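Local coordinates for protein GDP-L-fucose synthase (Campylobacter jejuni subsp. jejuni serotype O:2, PDB 7M13) that probably acts as an NADP-dependent epimerase-reductase of GDP-sugars, making GDP-D-glycero-L-gluco-heptose for the capsular polysaccharide, at residues I283-I287 with K288-L292. Residues are numbered along the deposited sequence; the frame is centred on the assembly and turned at random.
Sequences IDYSI and KEVAL
Ser286 and Glu289 bind each other reciprocally where a short strand passes into helix 287-298. The hydroxyl of Ser286, set between its own backbone N and carbonyl carbon (chi1 70°), accepts the N-H of Glu289 in the first turn of the helix, Glu289 N lying 3.1 Å from Ser286 OG. In return the extended Glu289 side chain reaches back to the strand end, and Glu289 OE2 accepts from Ser286 N at 3.0 Å, the donor lying above the carboxylate plane, 36° out of it. Helical bonding begins at once behind this cap: Val290 N meets Ser286 O at 3.0 Å and Ala291 N meets Ile287 O at 2.8 Å.

Between the two segments the apolar contact is Val290 CG2 against Tyr285 CB, 3.5 Å apart; the tyrosine ring stands steeply to the Glu289 carboxylate, their planes 76° apart. Beyond the two segments, Val290 also packs on Leu185 and Leu188 of helix 184-199, and Ile287 touches Arg242, a predicted substrate-binding residue. Strand 285-286 runs antiparallel to strand 241-246. Together, Ser286 as N-cap and Glu289 three residues on form a classic capping box, which starts helix 287-298 directly from strand 285-286.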
# COMPACT_ATOMS: atom_id res chain seq x y z
N ILE B 283 -7.34 11.09 -25.51
CA ILE B 283 -8.59 11.74 -25.97
C ILE B 283 -9.73 11.16 -25.16
O ILE B 283 -9.77 9.91 -24.97
CB ILE B 283 -8.77 11.49 -27.48
CG1 ILE B 283 -7.58 12.02 -28.29
CG2 ILE B 283 -10.09 12.09 -27.95
CD1 ILE B 283 -7.21 11.19 -29.51
N ASP B 284 -10.64 11.99 -24.67
CA ASP B 284 -11.85 11.48 -24.00
C ASP B 284 -13.10 11.92 -24.77
O ASP B 284 -12.96 12.76 -25.70
CB ASP B 284 -11.91 11.84 -22.52
CG ASP B 284 -12.00 13.32 -22.18
OD1 ASP B 284 -12.03 14.14 -23.11
OD2 ASP B 284 -12.02 13.61 -20.96
N TYR B 285 -14.22 11.34 -24.36
CA TYR B 285 -15.53 11.50 -25.02
C TYR B 285 -16.60 11.61 -23.95
O TYR B 285 -16.53 10.90 -22.93
CB TYR B 285 -15.82 10.32 -25.94
CG TYR B 285 -14.88 10.17 -27.11
CD1 TYR B 285 -15.21 10.68 -28.35
CD2 TYR B 285 -13.69 9.49 -27.00
CE1 TYR B 285 -14.39 10.51 -29.45
CE2 TYR B 285 -12.84 9.33 -28.08
CZ TYR B 285 -13.18 9.85 -29.31
OH TYR B 285 -12.37 9.69 -30.40
N SER B 286 -17.62 12.44 -24.19
CA SER B 286 -18.84 12.43 -23.36
C SER B 286 -19.57 11.10 -23.60
O SER B 286 -19.41 10.52 -24.70
CB SER B 286 -19.73 13.61 -23.65
OG SER B 286 -20.30 13.48 -24.94
N ILE B 287 -20.33 10.65 -22.62
CA ILE B 287 -21.21 9.45 -22.75
C ILE B 287 -22.21 9.70 -23.89
O ILE B 287 -22.50 8.76 -24.62
CB ILE B 287 -21.87 9.08 -21.40
CG1 ILE B 287 -22.67 7.78 -21.52
CG2 ILE B 287 -22.72 10.21 -20.84
CD1 ILE B 287 -21.86 6.61 -22.06
N LYS B 288 -22.61 10.94 -24.14
CA LYS B 288 -23.48 11.23 -25.31
C LYS B 288 -22.75 10.83 -26.60
O LYS B 288 -23.35 10.13 -27.43
CB LYS B 288 -23.89 12.70 -25.37
CG LYS B 288 -24.68 13.10 -26.59
CD LYS B 288 -25.39 14.43 -26.43
CE LYS B 288 -24.47 15.55 -26.00
NZ LYS B 288 -25.19 16.85 -25.98
N GLU B 289 -21.50 11.28 -26.76
CA GLU B 289 -20.72 11.05 -28.00
C GLU B 289 -20.48 9.55 -28.19
O GLU B 289 -20.59 9.06 -29.31
CB GLU B 289 -19.39 11.81 -27.96
CG GLU B 289 -19.56 13.32 -28.04
CD GLU B 289 -18.36 14.17 -27.66
OE1 GLU B 289 -18.29 15.34 -28.12
OE2 GLU B 289 -17.51 13.70 -26.88
N VAL B 290 -20.12 8.84 -27.12
CA VAL B 290 -19.85 7.38 -27.19
C VAL B 290 -21.16 6.65 -27.52
O VAL B 290 -21.12 5.78 -28.40
CB VAL B 290 -19.24 6.85 -25.88
CG1 VAL B 290 -19.04 5.34 -25.94
CG2 VAL B 290 -17.94 7.56 -25.59
N ALA B 291 -22.25 6.99 -26.83
CA ALA B 291 -23.56 6.34 -27.07
C ALA B 291 -23.98 6.55 -28.53
O ALA B 291 -24.40 5.57 -29.15
CB ALA B 291 -24.59 6.81 -26.09
N LEU B 292 -23.81 7.75 -29.09
CA LEU B 292 -24.19 7.98 -30.51
C LEU B 292 -23.30 7.12 -31.41
O LEU B 292 -23.80 6.57 -32.40
CB LEU B 292 -24.06 9.46 -30.87
CG LEU B 292 -25.06 10.39 -30.19
CD1 LEU B 292 -24.75 11.84 -30.54
CD2 LEU B 292 -26.49 10.02 -30.57